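Local coordinates for beta sliding clamp (Bartonella birtlesii LL-WM9, PDB 6PTR), which probably forms a ring-shaped head-to-tail homodimer around DNA that tethers DNA polymerases and other proteins to it and gives them processivity, at residues K20-V25 with V50-T55; V61-T66 with G243-T248. All blocks are in the same frame, centred on the assembly; numbering follows the deposited sequence.

Interaction 1: residues K20-V25 with V50-T55; sequences KSLGRV and VQLKAT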
loop_
_atom_site.group_PDB
_atom_site.type_symbol
_atom_site.label_atom_id
_atom_site.label_comp_id
_atom_site.label_asym_id
_atom_site.label_seq_id
_atom_site.Cartn_x
_atom_site.Cartn_y
_atom_site.Cartn_z
ATOM N N LYS C 20 -2.474 19.084 11.490
ATOM C CA LYS C 20 -3.380 18.221 12.237
ATOM C C LYS C 20 -4.833 18.570 11.955
ATOM O O LYS C 20 -5.653 17.682 11.701
ATOM C CB LYS C 20 -3.094 18.316 13.736
ATOM C CG LYS C 20 -3.922 17.325 14.548
ATOM C CD LYS C 20 -3.493 17.270 16.007
ATOM C CE LYS C 20 -4.216 16.150 16.754
ATOM N NZ LYS C 20 -3.719 14.792 16.385
ATOM N N SER C 21 -5.168 19.864 11.982
ATOM C CA SER C 21 -6.551 20.269 11.754
ATOM C C SER C 21 -6.972 19.989 10.319
ATOM O O SER C 21 -8.053 19.433 10.075
ATOM C CB SER C 21 -6.737 21.753 12.096
ATOM O OG SER C 21 -6.405 22.011 13.459
ATOM N N LEU C 22 -6.115 20.339 9.353
ATOM C CA LEU C 22 -6.400 20.041 7.955
ATOM C C LEU C 22 -6.584 18.546 7.739
ATOM O O LEU C 22 -7.430 18.132 6.944
ATOM C CB LEU C 22 -5.269 20.564 7.065
ATOM C CG LEU C 22 -5.482 20.593 5.556
ATOM C CD1 LEU C 22 -6.745 21.366 5.185
ATOM C CD2 LEU C 22 -4.253 21.199 4.886
ATOM N N GLY C 23 -5.789 17.720 8.424
ATOM C CA GLY C 23 -5.938 16.289 8.275
ATOM C C GLY C 23 -7.309 15.809 8.696
ATOM O O GLY C 23 -7.840 14.852 8.125
ATOM N N ARG C 24 -7.913 16.488 9.671
ATOM C CA ARG C 24 -9.225 16.084 10.152
ATOM C C ARG C 24 -10.337 16.435 9.174
ATOM O O ARG C 24 -11.388 15.788 9.198
ATOM C CB ARG C 24 -9.493 16.711 11.519
ATOM C CG ARG C 24 -8.695 16.034 12.652
ATOM C CD ARG C 24 -8.850 16.748 13.997
ATOM N NE ARG C 24 -8.261 16.026 15.119
ATOM C CZ ARG C 24 -8.268 16.466 16.372
ATOM N NH1 ARG C 24 -8.822 17.637 16.663
ATOM N NH2 ARG C 24 -7.724 15.738 17.338
ATOM N N VAL C 25 -10.153 17.444 8.315
ATOM C CA VAL C 25 -11.283 17.885 7.498
ATOM C C VAL C 25 -11.151 17.423 6.052
ATOM O O VAL C 25 -12.153 17.103 5.400
ATOM C CB VAL C 25 -11.463 19.415 7.556
ATOM C CG1 VAL C 25 -11.543 19.872 8.999
ATOM C CG2 VAL C 25 -10.344 20.105 6.846
ATOM N N VAL C 50 -9.401 30.269 13.529
ATOM C CA VAL C 50 -9.439 29.804 12.154
ATOM C C VAL C 50 -10.303 28.564 12.131
ATOM O O VAL C 50 -10.093 27.647 12.936
ATOM C CB VAL C 50 -8.035 29.494 11.614
ATOM C CG1 VAL C 50 -8.122 28.772 10.280
ATOM C CG2 VAL C 50 -7.242 30.784 11.482
ATOM N N GLN C 51 -11.292 28.553 11.248
ATOM C CA GLN C 51 -12.145 27.389 11.053
ATOM C C GLN C 51 -11.861 26.810 9.683
ATOM O O GLN C 51 -11.793 27.556 8.699
ATOM C CB GLN C 51 -13.627 27.738 11.165
ATOM C CG GLN C 51 -14.502 26.489 11.125
ATOM C CD GLN C 51 -15.972 26.802 11.035
ATOM O OE1 GLN C 51 -16.674 26.790 12.041
ATOM N NE2 GLN C 51 -16.450 27.071 9.823
ATOM N N LEU C 52 -11.677 25.491 9.628
ATOM C CA LEU C 52 -11.587 24.740 8.380
ATOM C C LEU C 52 -12.900 24.003 8.184
ATOM O O LEU C 52 -13.415 23.408 9.129
ATOM C CB LEU C 52 -10.430 23.734 8.421
ATOM C CG LEU C 52 -9.066 24.345 8.765
ATOM C CD1 LEU C 52 -7.990 23.282 8.815
ATOM C CD2 LEU C 52 -8.713 25.462 7.773
ATOM N N LYS C 53 -13.447 24.035 6.966
ATOM C CA LYS C 53 -14.710 23.350 6.688
ATOM C C LYS C 53 -14.565 22.591 5.376
ATOM O O LYS C 53 -14.018 23.128 4.412
ATOM C CB LYS C 53 -15.870 24.359 6.590
ATOM C CG LYS C 53 -17.259 23.749 6.352
ATOM C CD LYS C 53 -18.367 24.820 6.139
ATOM C CE LYS C 53 -18.790 25.493 7.415
ATOM N NZ LYS C 53 -20.006 26.343 7.182
ATOM N N ALA C 54 -15.042 21.340 5.340
ATOM C CA ALA C 54 -15.126 20.598 4.086
ATOM C C ALA C 54 -16.477 19.902 4.045
ATOM O O ALA C 54 -17.065 19.628 5.088
ATOM C CB ALA C 54 -13.998 19.548 3.941
ATOM N N THR C 55 -16.966 19.605 2.836
ATOM C CA THR C 55 -18.285 18.989 2.719
ATOM C C THR C 55 -18.340 18.220 1.409
ATOM O O THR C 55 -17.631 18.542 0.454
ATOM C CB THR C 55 -19.434 20.017 2.760
ATOM O OG1 THR C 55 -20.698 19.334 2.754
ATOM C CG2 THR C 55 -19.391 20.928 1.543
#

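Interaction 2: residues V61-T66 with G243-T248; sequences VTESFT and GSVVFT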
loop_
_atom_site.group_PDB
_atom_site.type_symbol
_atom_site.label_atom_id
_atom_site.label_comp_id
_atom_site.label_asym_id
_atom_site.label_seq_id
_atom_site.Cartn_x
_atom_site.Cartn_y
_atom_site.Cartn_z
ATOM N N VAL C 61 -17.757 18.649 7.811
ATOM C CA VAL C 61 -16.876 18.608 8.972
ATOM C C VAL C 61 -16.247 19.980 9.139
ATOM O O VAL C 61 -15.854 20.611 8.154
ATOM C CB VAL C 61 -15.789 17.529 8.834
ATOM C CG1 VAL C 61 -14.929 17.454 10.097
ATOM C CG2 VAL C 61 -16.440 16.186 8.561
ATOM N N THR C 62 -16.170 20.449 10.377
ATOM C CA THR C 62 -15.450 21.676 10.677
ATOM C C THR C 62 -14.492 21.409 11.823
ATOM O O THR C 62 -14.788 20.622 12.719
ATOM C CB THR C 62 -16.384 22.811 11.059
ATOM O OG1 THR C 62 -17.043 22.495 12.294
ATOM C CG2 THR C 62 -17.433 23.048 9.953
ATOM N N GLU C 63 -13.339 22.061 11.786
ATOM C CA GLU C 63 -12.466 22.083 12.945
ATOM C C GLU C 63 -11.937 23.491 13.085
ATOM O O GLU C 63 -11.683 24.158 12.082
ATOM C CB GLU C 63 -11.283 21.133 12.853
ATOM C CG GLU C 63 -10.607 21.054 14.254
ATOM C CD GLU C 63 -9.280 20.418 14.203
ATOM O OE1 GLU C 63 -8.372 20.836 14.951
ATOM O OE2 GLU C 63 -9.144 19.499 13.386
ATOM N N SER C 64 -11.772 23.935 14.321
ATOM C CA SER C 64 -11.349 25.299 14.568
ATOM C C SER C 64 -10.182 25.284 15.527
ATOM O O SER C 64 -10.082 24.395 16.375
ATOM C CB SER C 64 -12.485 26.116 15.163
ATOM O OG SER C 64 -13.672 25.870 14.429
ATOM N N PHE C 65 -9.311 26.286 15.404
ATOM C CA PHE C 65 -8.247 26.454 16.383
ATOM C C PHE C 65 -7.950 27.935 16.580
ATOM O O PHE C 65 -8.176 28.761 15.691
ATOM C CB PHE C 65 -6.960 25.699 15.983
ATOM C CG PHE C 65 -6.410 26.054 14.626
ATOM C CD1 PHE C 65 -6.968 25.537 13.468
ATOM C CD2 PHE C 65 -5.302 26.886 14.515
ATOM C CE1 PHE C 65 -6.446 25.850 12.221
ATOM C CE2 PHE C 65 -4.765 27.190 13.265
ATOM C CZ PHE C 65 -5.338 26.674 12.119
ATOM N N THR C 66 -7.378 28.229 17.744
ATOM C CA THR C 66 -7.093 29.596 18.168
ATOM C C THR C 66 -5.823 30.104 17.501
ATOM O O THR C 66 -4.786 29.441 17.550
ATOM C CB THR C 66 -6.953 29.638 19.686
ATOM O OG1 THR C 66 -8.235 29.380 20.291
ATOM C CG2 THR C 66 -6.407 30.989 20.137
ATOM N N GLY C 243 -14.521 17.845 21.029
ATOM C CA GLY C 243 -13.321 18.658 20.923
ATOM C C GLY C 243 -13.608 19.936 20.160
ATOM O O GLY C 243 -14.586 20.646 20.421
ATOM N N SER C 244 -12.753 20.240 19.187
ATOM C CA SER C 244 -12.956 21.382 18.308
ATOM C C SER C 244 -13.533 20.970 16.957
ATOM O O SER C 244 -13.498 21.761 16.006
ATOM C CB SER C 244 -11.637 22.115 18.105
ATOM O OG SER C 244 -10.698 21.175 17.616
ATOM N N VAL C 245 -14.082 19.764 16.862
ATOM C CA VAL C 245 -14.557 19.204 15.604
ATOM C C VAL C 245 -16.068 19.073 15.669
ATOM O O VAL C 245 -16.625 18.681 16.703
ATOM C CB VAL C 245 -13.892 17.834 15.322
ATOM C CG1 VAL C 245 -14.416 17.226 14.023
ATOM C CG2 VAL C 245 -12.388 17.993 15.286
ATOM N N VAL C 246 -16.735 19.407 14.568
ATOM C CA VAL C 246 -18.168 19.158 14.442
ATOM C C VAL C 246 -18.417 18.408 13.142
ATOM O O VAL C 246 -17.995 18.869 12.078
ATOM C CB VAL C 246 -18.983 20.465 14.475
ATOM C CG1 VAL C 246 -20.475 20.144 14.310
ATOM C CG2 VAL C 246 -18.743 21.263 15.763
ATOM N N PHE C 247 -19.099 17.254 13.229
ATOM C CA PHE C 247 -19.582 16.469 12.083
ATOM C C PHE C 247 -21.086 16.650 11.948
ATOM O O PHE C 247 -21.814 16.359 12.898
ATOM C CB PHE C 247 -19.371 14.964 12.269
ATOM C CG PHE C 247 -17.952 14.510 12.243
ATOM C CD1 PHE C 247 -17.347 14.178 11.050
ATOM C CD2 PHE C 247 -17.245 14.344 13.424
ATOM C CE1 PHE C 247 -16.032 13.732 11.018
ATOM C CE2 PHE C 247 -15.931 13.890 13.403
ATOM C CZ PHE C 247 -15.323 13.587 12.199
ATOM N N THR C 248 -21.566 17.049 10.768
ATOM C CA THR C 248 -23.009 17.106 10.535
ATOM C C THR C 248 -23.328 16.292 9.292
ATOM O O THR C 248 -22.728 16.514 8.235
ATOM C CB THR C 248 -23.520 18.536 10.368
ATOM O OG1 THR C 248 -23.063 19.342 11.465
ATOM C CG2 THR C 248 -25.073 18.533 10.351
HETATM O O HOH W 1 -15.462 23.249 14.477
HETATM O O HOH W 2 -8.005 22.170 17.062
#

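Interaction 1: residues K20-V25 with V50-T55
L52 reaches from strand 50-55 to helix 20-25 and makes most of this contact. From its backbone, CB starts toward the helix and lies against the V25 isopropyl group, 4.0 Å from V25 CG2, with V25 CG1 almost as near; the two side chains cross at about a right angle. CG stands anti to the carbonyl carbon (chi1 -55°), and the second torsion (179°) extends the chain so that CD1 continues straight on to the helix backbone. There CD1 comes within 3.5 Å of L22 N and 3.8 Å of S21 CB, with L22 CB a little farther at 4.2 Å. The methyl thus sits against the S21-L22 peptide of the helix backbone rather than against side-chain tips.

The axes of the two segments run 22° apart, 8.4 Å at closest approach; this is a helix of a DNA-clamp domain lying on its antiparallel sheet. The next strand, 40-46, adds V41 against V25 and I43 against L52, and L22 also packs on L82 and Y83 of helix 79-88.

Two residues on from L52, A54 again points toward the helix. Its CB meets backbone as well as side chain: V25 O lies 3.4 Å from A54 CB, while V25 CB is 4.4 Å from it. V25 CA and A54 CA, 5.8 Å apart, are the nearest CA pair across the segments, consistent with the small alanine side chain. No hydrogen bond links the segments, and all five touching residues are buried. The hydroxyl of S21, whose CB borders L52, is satisfied by E63 OE1 on the adjoining strand and by Q17 O one helical turn back.

Interaction 2: residues V61-T66 with G243-T248
T62 and V246 form the antiparallel hydrogen-bonded pair at the centre, gripping each other through both amides: T62 N to V246 O at 3.0 Å and V246 N to T62 O at 2.9 Å, nearly straight (159° and 161°) and in the carbonyl planes. S64 N adds a more bent bond to S244 O (3.2 Å, 144°). V61-F247 and E63-V245 are the flanking non-hydrogen-bonded pairs. On their shared face, in one conformer, V61 CG2 lies 3.3 Å from F247 CD1 while V61 CG1 lies over a face of the ring; the extended E63 chain brings CG 3.7 Å from V245 CG2.

Farther out, water 1 donates to S244 O and hydrogen-bonds T62 OG1 and S64 OG on the opposite face. Water 2 accepts from S244 OG and donates to S64 O and E63 OE1. L217 and L220 of helix 211-221 pack against F247. Backbone bonds therefore join the N-terminal and central domains into one continuous sheet, apolar around V61, V245 and F247 but with E63 and water 2 at the S244 end of that face. S21 OG also hydrogen-bonds E63 OE1 and R24 NH1 forms a long, weak ion pair with it; with the water, these would favour the ionised form.

Interaction 1 precedes interaction 2 along the chain, and their centres lie about 7 Å apart. Strands 49-55 and 59-69 are consecutive in sequence and adjacent in the same eight-stranded antiparallel sheet, with L52 N 2.8 Å from E63 O in a probable hydrogen bond. Interaction 1 sets helix 15-26 on this sheet within the N-terminal domain; interaction 2 carries the sheet on, from strand 59-69 to strand 245-250 of the central domain. Q51 CG also packs 3.5 Å from S64 OG between them. Helix packing and domain junction thus rest on neighbouring strands of one sheet, in keeping with the clamp's build from linked domains of the DNA-clamp type.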